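Local coordinates for HRDC domain-containing protein (Bifidobacterium adolescentis ATCC 15703, PDB 3CYM) that is uncharacterised but probably acts as a ribonuclease D-like 3'-5' exonuclease on nucleic acid, at residues P18-Y30 against G68-A82. Numbering follows the deposited sequence.
Sequences PNVIDTLPAFRDY and GIGLLDPQALAAAGA
Y30 lays its phenol ring over G70 and reaches the backbone beyond: OH donates to G68 O at 2.7 Å, tilted 26° from that carbonyl's plane, while G70 CA sits over one ring face, 3.9 Å from the centroid, as a CH-pi contact. Glycine suits position 70 because any CB would run into the ring. One helical turn earlier, F27 has its CG anti to the backbone N (chi1 177°), which lays the ring between A82 on one face and L72 and L77 at its CD1 side. A82 CB makes a CH-pi contact with that face, L72 CD1 meets the ring edge, 3.8 Å from F27 CD1, and L77 CD1 approaches obliquely. I21 stands alongside L72, both pointing the same way, with I21 CG2 3.6 Å from L72 CD1; these branched aliphatic chains fill the layer between helix and sheet.

Beneath this layer the backbones pair in parallel: I21 N donates to L71 O at 2.7 Å, and I21 O accepts from D73 N in a nearly straight bond (177°). A water continues the link near the strand's start, donating to N19 O and I69 O and accepting from L71 N. D73 N-caps helix 74-79 through OD1, which A76 N meets from above the carboxylate plane. Its OD2 forms a salt bridge with R159, which, with a second water donating to both D73 OD2 and D22 OD1, would probably offset the like charges of the two acids.

Replacing Y30 with a leucine would probably leave G68 O without its phenol donor and G70 CA without a ring to pack against. Strand 20-21 is an edge strand of the mixed sheet in the RNase H-like exonuclease domain, joined to strand 68-72 by backbone hydrogen bonds; polar backbone groups set the strand register, while apolar and aromatic side chains seat the following helix on the sheet.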
ATOM      1  N   PRO A  18     -19.725 -11.712  12.782  1.00 17.95           N
ATOM      2  CA  PRO A  18     -19.773 -10.791  13.920  1.00 19.27           C
ATOM      3  C   PRO A  18     -20.560  -9.516  13.635  1.00 17.49           C
ATOM      4  O   PRO A  18     -20.710  -9.123  12.480  1.00 24.73           O
ATOM      5  CB  PRO A  18     -18.297 -10.441  14.163  1.00 11.83           C
ATOM      6  CG  PRO A  18     -17.515 -11.333  13.281  1.00 18.92           C
ATOM      7  CD  PRO A  18     -18.393 -11.754  12.168  1.00 14.73           C
ATOM      8  N   ASN A  19     -21.064  -8.890  14.698  1.00 20.49           N
ATOM      9  CA  ASN A  19     -21.621  -7.552  14.623  1.00 19.54           C
ATOM     10  C   ASN A  19     -20.477  -6.567  14.722  1.00 21.15           C
ATOM     11  O   ASN A  19     -19.438  -6.872  15.306  1.00 29.33           O
ATOM     12  CB  ASN A  19     -22.597  -7.290  15.772  1.00 24.56           C
ATOM     13  CG  ASN A  19     -23.755  -8.264  15.803  1.00 24.21           C
ATOM     14  OD1 ASN A  19     -24.030  -8.965  14.829  1.00 26.85           O
ATOM     15  ND2 ASN A  19     -24.451  -8.306  16.933  1.00 20.05           N
ATOM     16  N   VAL A  20     -20.666  -5.388  14.154  1.00 18.24           N
ATOM     17  CA  VAL A  20     -19.660  -4.338  14.237  1.00 23.45           C
ATOM     18  C   VAL A  20     -19.627  -3.743  15.659  1.00 21.37           C
ATOM     19  O   VAL A  20     -20.663  -3.582  16.307  1.00 21.51           O
ATOM     20  CB  VAL A  20     -19.858  -3.273  13.111  1.00 22.98           C
ATOM     21  CG1 VAL A  20     -21.236  -2.647  13.184  1.00 30.09           C
ATOM     22  CG2 VAL A  20     -18.764  -2.209  13.122  1.00 24.97           C
ATOM     23  N   ILE A  21     -18.418  -3.493  16.153  1.00 17.44           N
ATOM     24  CA  ILE A  21     -18.214  -2.800  17.406  1.00 17.91           C
ATOM     25  C   ILE A  21     -18.097  -1.308  17.102  1.00 20.74           C
ATOM     26  O   ILE A  21     -17.144  -0.859  16.451  1.00 12.46           O
ATOM     27  CB  ILE A  21     -16.984  -3.333  18.150  1.00 16.44           C
ATOM     28  CG1 ILE A  21     -17.208  -4.801  18.537  1.00 20.54           C
ATOM     29  CG2 ILE A  21     -16.730  -2.517  19.388  1.00 18.82           C
ATOM     30  CD1 ILE A  21     -15.954  -5.570  18.879  1.00 14.55           C
ATOM     31  N   ASP A  22     -19.101  -0.554  17.543  1.00 24.71           N
ATOM     32  CA  ASP A  22     -19.190   0.873  17.240  1.00 22.61           C
ATOM     33  C   ASP A  22     -19.630   1.731  18.421  1.00 24.53           C
ATOM     34  O   ASP A  22     -19.884   2.926  18.260  1.00 26.84           O
ATOM     35  CB  ASP A  22     -20.066   1.135  15.999  1.00 21.08           C
ATOM     36  CG  ASP A  22     -21.492   0.587  16.121  1.00 20.64           C
ATOM     37  OD1 ASP A  22     -22.133   0.450  15.055  1.00 25.00           O
ATOM     38  OD2 ASP A  22     -21.987   0.289  17.236  1.00 29.07           O
ATOM     39  N   THR A  23     -19.724   1.117  19.599  1.00 24.17           N
ATOM     40  CA  THR A  23     -20.031   1.849  20.832  1.00 25.58           C
ATOM     41  C   THR A  23     -18.912   1.682  21.864  1.00 30.89           C
ATOM     42  O   THR A  23     -18.180   0.689  21.836  1.00 32.18           O
ATOM     43  CB  THR A  23     -21.380   1.411  21.458  1.00 23.67           C
ATOM     44  OG1 THR A  23     -21.318   0.033  21.850  1.00 27.21           O
ATOM     45  CG2 THR A  23     -22.530   1.607  20.482  1.00 14.11           C
ATOM     46  N   LEU A  24     -18.776   2.664  22.756  1.00 30.91           N
ATOM     47  CA  LEU A  24     -17.809   2.586  23.853  1.00 27.52           C
ATOM     48  C   LEU A  24     -17.936   1.335  24.747  1.00 29.64           C
ATOM     49  O   LEU A  24     -16.919   0.673  24.974  1.00 32.06           O
ATOM     50  CB  LEU A  24     -17.780   3.879  24.689  1.00 31.57           C
ATOM     51  CG  LEU A  24     -16.764   3.953  25.841  1.00 26.92           C
ATOM     52  CD1 LEU A  24     -15.344   4.096  25.318  1.00 27.52           C
ATOM     53  CD2 LEU A  24     -17.097   5.082  26.810  1.00 23.83           C
ATOM     54  N   PRO A  25     -19.163   0.978  25.227  1.00 28.13           N
ATOM     55  CA  PRO A  25     -19.235  -0.263  26.021  1.00 28.52           C
ATOM     56  C   PRO A  25     -18.802  -1.529  25.271  1.00 23.34           C
ATOM     57  O   PRO A  25     -18.166  -2.394  25.865  1.00 21.90           O
ATOM     58  CB  PRO A  25     -20.719  -0.360  26.400  1.00 27.74           C
ATOM     59  CG  PRO A  25     -21.223   1.023  26.309  1.00 27.81           C
ATOM     60  CD  PRO A  25     -20.495   1.612  25.139  1.00 28.66           C
ATOM     61  N   ALA A  26     -19.117  -1.615  23.980  1.00 23.53           N
ATOM     62  CA  ALA A  26     -18.756  -2.792  23.180  1.00 24.01           C
ATOM     63  C   ALA A  26     -17.252  -2.868  22.919  1.00 20.47           C
ATOM     64  O   ALA A  26     -16.694  -3.961  22.804  1.00 18.22           O
ATOM     65  CB  ALA A  26     -19.529  -2.814  21.875  1.00 27.00           C
ATOM     66  N   PHE A  27     -16.617  -1.697  22.838  1.00 22.25           N
ATOM     67  CA  PHE A  27     -15.161  -1.567  22.739  1.00 18.54           C
ATOM     68  C   PHE A  27     -14.430  -1.994  24.021  1.00 22.08           C
ATOM     69  O   PHE A  27     -13.442  -2.737  23.956  1.00 20.63           O
ATOM     70  CB  PHE A  27     -14.786  -0.123  22.366  1.00 20.76           C
ATOM     71  CG  PHE A  27     -13.303   0.125  22.302  1.00 25.27           C
ATOM     72  CD1 PHE A  27     -12.576  -0.228  21.168  1.00 19.08           C
ATOM     73  CD2 PHE A  27     -12.632   0.720  23.378  1.00 24.76           C
ATOM     74  CE1 PHE A  27     -11.206  -0.006  21.104  1.00 15.38           C
ATOM     75  CE2 PHE A  27     -11.257   0.940  23.328  1.00 23.70           C
ATOM     76  CZ  PHE A  27     -10.540   0.581  22.186  1.00 23.89           C
ATOM     77  N   ARG A  28     -14.904  -1.511  25.175  1.00 20.09           N
ATOM     78  CA  ARG A  28     -14.327  -1.877  26.466  1.00 17.25           C
ATOM     79  C   ARG A  28     -14.522  -3.368  26.738  1.00 21.84           C
ATOM     80  O   ARG A  28     -13.706  -3.980  27.419  1.00 22.69           O
ATOM     81  CB  ARG A  28     -14.929  -1.069  27.627  1.00 16.69           C
ATOM     82  CG  ARG A  28     -14.991   0.452  27.451  1.00 19.93           C
ATOM     83  CD  ARG A  28     -13.655   1.173  27.645  1.00 36.18           C
ATOM     84  NE  ARG A  28     -13.454   1.670  29.012  1.00 43.29           N
ATOM     85  CZ  ARG A  28     -12.530   1.213  29.864  1.00 46.50           C
ATOM     86  NH1 ARG A  28     -11.703   0.234  29.509  1.00 40.64           N
ATOM     87  NH2 ARG A  28     -12.432   1.737  31.083  1.00 42.62           N
ATOM     88  N   ASP A  29     -15.602  -3.939  26.209  1.00 18.64           N
ATOM     89  CA  ASP A  29     -15.870  -5.369  26.364  1.00 22.24           C
ATOM     90  C   ASP A  29     -14.903  -6.225  25.551  1.00 19.82           C
ATOM     91  O   ASP A  29     -14.380  -7.225  26.055  1.00 21.10           O
ATOM     92  CB  ASP A  29     -17.316  -5.720  25.983  1.00 23.92           C
ATOM     93  CG  ASP A  29     -17.616  -7.212  26.139  1.00 31.60           C
ATOM     94  OD1 ASP A  29     -17.311  -7.778  27.215  1.00 40.28           O
ATOM     95  OD2 ASP A  29     -18.153  -7.822  25.189  1.00 34.09           O
ATOM     96  N   TYR A  30     -14.677  -5.836  24.298  1.00 21.10           N
ATOM     97  CA  TYR A  30     -13.755  -6.565  23.429  1.00 20.40           C
ATOM     98  C   TYR A  30     -12.322  -6.472  23.923  1.00 15.98           C
ATOM     99  O   TYR A  30     -11.606  -7.458  23.888  1.00 17.29           O
ATOM    100  CB  TYR A  30     -13.851  -6.110  21.966  1.00 17.19           C
ATOM    101  CG  TYR A  30     -13.119  -7.038  21.018  1.00 15.19           C
ATOM    102  CD1 TYR A  30     -13.554  -8.343  20.823  1.00 15.04           C
ATOM    103  CD2 TYR A  30     -11.982  -6.613  20.324  1.00 14.56           C
ATOM    104  CE1 TYR A  30     -12.889  -9.206  19.957  1.00 12.45           C
ATOM    105  CE2 TYR A  30     -11.314  -7.475  19.452  1.00  6.17           C
ATOM    106  CZ  TYR A  30     -11.770  -8.768  19.281  1.00 13.81           C
ATOM    107  OH  TYR A  30     -11.112  -9.632  18.437  1.00 13.14           O
ATOM    108  N   GLY A  68     -12.455 -14.078  20.078  1.00 15.14           N
ATOM    109  CA  GLY A  68     -13.150 -14.158  18.802  1.00 19.37           C
ATOM    110  C   GLY A  68     -12.871 -12.962  17.923  1.00 15.69           C
ATOM    111  O   GLY A  68     -11.909 -12.230  18.149  1.00 20.62           O
ATOM    112  N   ILE A  69     -13.723 -12.758  16.925  1.00 18.47           N
ATOM    113  CA  ILE A  69     -13.511 -11.700  15.930  1.00 14.89           C
ATOM    114  C   ILE A  69     -14.161 -10.383  16.354  1.00 17.39           C
ATOM    115  O   ILE A  69     -15.354 -10.340  16.704  1.00 19.73           O
ATOM    116  CB  ILE A  69     -13.999 -12.138  14.505  1.00 17.98           C
ATOM    117  CG1 ILE A  69     -13.311 -13.445  14.067  1.00 10.93           C
ATOM    118  CG2 ILE A  69     -13.788 -11.026  13.477  1.00  2.14           C
ATOM    119  CD1 ILE A  69     -13.835 -14.047  12.759  1.00  9.95           C
ATOM    120  N   GLY A  70     -13.354  -9.320  16.354  1.00 18.85           N
ATOM    121  CA  GLY A  70     -13.853  -7.955  16.522  1.00 12.88           C
ATOM    122  C   GLY A  70     -13.744  -7.142  15.248  1.00 14.67           C
ATOM    123  O   GLY A  70     -12.649  -6.992  14.705  1.00 18.79           O
ATOM    124  N   LEU A  71     -14.877  -6.620  14.776  1.00 10.56           N
ATOM    125  CA  LEU A  71     -14.909  -5.689  13.650  1.00 16.67           C
ATOM    126  C   LEU A  71     -15.163  -4.295  14.199  1.00 15.82           C
ATOM    127  O   LEU A  71     -16.270  -3.985  14.614  1.00 17.97           O
ATOM    128  CB  LEU A  71     -15.997  -6.070  12.629  1.00 14.51           C
ATOM    129  CG  LEU A  71     -16.041  -7.501  12.085  1.00  7.81           C
ATOM    130  CD1 LEU A  71     -17.054  -7.601  10.989  1.00  2.00           C
ATOM    131  CD2 LEU A  71     -14.699  -7.918  11.557  1.00  3.22           C
ATOM    132  N   LEU A  72     -14.134  -3.457  14.206  1.00 14.09           N
ATOM    133  CA  LEU A  72     -14.195  -2.207  14.940  1.00 15.66           C
ATOM    134  C   LEU A  72     -14.354  -1.037  13.979  1.00 16.65           C
ATOM    135  O   LEU A  72     -13.560  -0.876  13.055  1.00 17.74           O
ATOM    136  CB  LEU A  72     -12.941  -2.019  15.812  1.00 14.29           C
ATOM    137  CG  LEU A  72     -12.474  -2.867  17.029  1.00 21.33           C
ATOM    138  CD1 LEU A  72     -13.253  -2.630  18.299  1.00 16.94           C
ATOM    139  CD2 LEU A  72     -12.360  -4.358  16.789  1.00 18.23           C
ATOM    140  N   ASP A  73     -15.392  -0.234  14.209  1.00 11.93           N
ATOM    141  CA  ASP A  73     -15.678   0.976  13.434  1.00 14.82           C
ATOM    142  C   ASP A  73     -14.876   2.143  14.013  1.00 16.93           C
ATOM    143  O   ASP A  73     -15.285   2.697  15.024  1.00 16.76           O
ATOM    144  CB  ASP A  73     -17.188   1.266  13.535  1.00 17.41           C
ATOM    145  CG  ASP A  73     -17.659   2.463  12.682  1.00 13.99           C
ATOM    146  OD1 ASP A  73     -16.859   3.311  12.234  1.00 15.01           O
ATOM    147  OD2 ASP A  73     -18.890   2.560  12.473  1.00 22.04           O
ATOM    148  N   PRO A  74     -13.753   2.538  13.363  1.00 20.51           N
ATOM    149  CA  PRO A  74     -12.874   3.574  13.927  1.00 22.34           C
ATOM    150  C   PRO A  74     -13.542   4.946  14.111  1.00 22.67           C
ATOM    151  O   PRO A  74     -13.337   5.590  15.138  1.00 20.84           O
ATOM    152  CB  PRO A  74     -11.729   3.668  12.903  1.00 20.23           C
ATOM    153  CG  PRO A  74     -11.782   2.383  12.140  1.00 15.11           C
ATOM    154  CD  PRO A  74     -13.241   2.061  12.063  1.00 22.07           C
ATOM    155  N   GLN A  75     -14.347   5.355  13.133  1.00 21.74           N
ATOM    156  CA  GLN A  75     -15.005   6.665  13.122  1.00 20.75           C
ATOM    157  C   GLN A  75     -16.057   6.793  14.220  1.00 22.34           C
ATOM    158  O   GLN A  75     -16.074   7.782  14.946  1.00 22.60           O
ATOM    159  CB  GLN A  75     -15.626   6.954  11.748  1.00 17.66           C
ATOM    160  CG  GLN A  75     -14.607   7.220  10.636  1.00 23.15           C
ATOM    161  CD  GLN A  75     -13.900   5.958  10.156  1.00 26.84           C
ATOM    162  OE1 GLN A  75     -14.408   4.845  10.322  1.00 33.38           O
ATOM    163  NE2 GLN A  75     -12.724   6.124   9.563  1.00 26.61           N
ATOM    164  N   ALA A  76     -16.913   5.779  14.347  1.00 22.24           N
ATOM    165  CA  ALA A  76     -17.882   5.711  15.439  1.00 21.13           C
ATOM    166  C   ALA A  76     -17.214   5.654  16.814  1.00 21.96           C
ATOM    167  O   ALA A  76     -17.700   6.271  17.755  1.00 20.76           O
ATOM    168  CB  ALA A  76     -18.809   4.528  15.258  1.00 19.24           C
ATOM    169  N   LEU A  77     -16.102   4.927  16.918  1.00 19.51           N
ATOM    170  CA  LEU A  77     -15.405   4.767  18.196  1.00 19.90           C
ATOM    171  C   LEU A  77     -14.635   6.015  18.603  1.00 18.72           C
ATOM    172  O   LEU A  77     -14.501   6.292  19.789  1.00 18.02           O
ATOM    173  CB  LEU A  77     -14.478   3.543  18.187  1.00 16.62           C
ATOM    174  CG  LEU A  77     -15.096   2.140  18.128  1.00 19.26           C
ATOM    175  CD1 LEU A  77     -14.011   1.077  17.962  1.00 18.71           C
ATOM    176  CD2 LEU A  77     -15.971   1.844  19.335  1.00 16.86           C
ATOM    177  N   ALA A  78     -14.130   6.761  17.624  1.00 22.77           N
ATOM    178  CA  ALA A  78     -13.552   8.082  17.884  1.00 28.00           C
ATOM    179  C   ALA A  78     -14.607   9.070  18.414  1.00 29.13           C
ATOM    180  O   ALA A  78     -14.338   9.837  19.341  1.00 29.36           O
ATOM    181  CB  ALA A  78     -12.878   8.631  16.632  1.00 25.47           C
ATOM    182  N   ALA A  79     -15.800   9.032  17.819  1.00 33.13           N
ATOM    183  CA  ALA A  79     -16.945   9.837  18.257  1.00 29.76           C
ATOM    184  C   ALA A  79     -17.468   9.397  19.623  1.00 29.29           C
ATOM    185  O   ALA A  79     -17.931  10.228  20.400  1.00 34.49           O
ATOM    186  CB  ALA A  79     -18.063   9.783  17.223  1.00 30.73           C
ATOM    187  N   ALA A  80     -17.382   8.098  19.913  1.00 27.31           N
ATOM    188  CA  ALA A  80     -17.764   7.564  21.220  1.00 27.59           C
ATOM    189  C   ALA A  80     -16.690   7.834  22.277  1.00 33.70           C
ATOM    190  O   ALA A  80     -16.917   7.605  23.473  1.00 35.47           O
ATOM    191  CB  ALA A  80     -18.067   6.072  21.132  1.00 21.78           C
ATOM    192  N   GLY A  81     -15.530   8.318  21.833  1.00 36.63           N
ATOM    193  CA  GLY A  81     -14.421   8.640  22.725  1.00 38.98           C
ATOM    194  C   GLY A  81     -13.707   7.411  23.257  1.00 39.67           C
ATOM    195  O   GLY A  81     -13.310   7.370  24.427  1.00 42.89           O
ATOM    196  N   ALA A  82     -13.563   6.401  22.402  1.00 38.21           N
ATOM    197  CA  ALA A  82     -12.770   5.223  22.729  1.00 32.80           C
ATOM    198  C   ALA A  82     -11.292   5.601  22.768  1.00 32.98           C
ATOM    199  O   ALA A  82     -10.824   6.424  21.978  1.00 32.26           O
ATOM    200  CB  ALA A  82     -13.018   4.103  21.730  1.00 26.85           C
TER
HETATM  201  O   HOH W   1     -17.102  -7.792  16.210  1.00 15.10           O
HETATM  202  O   HOH W   2     -20.707   0.674  12.609  1.00 29.69           O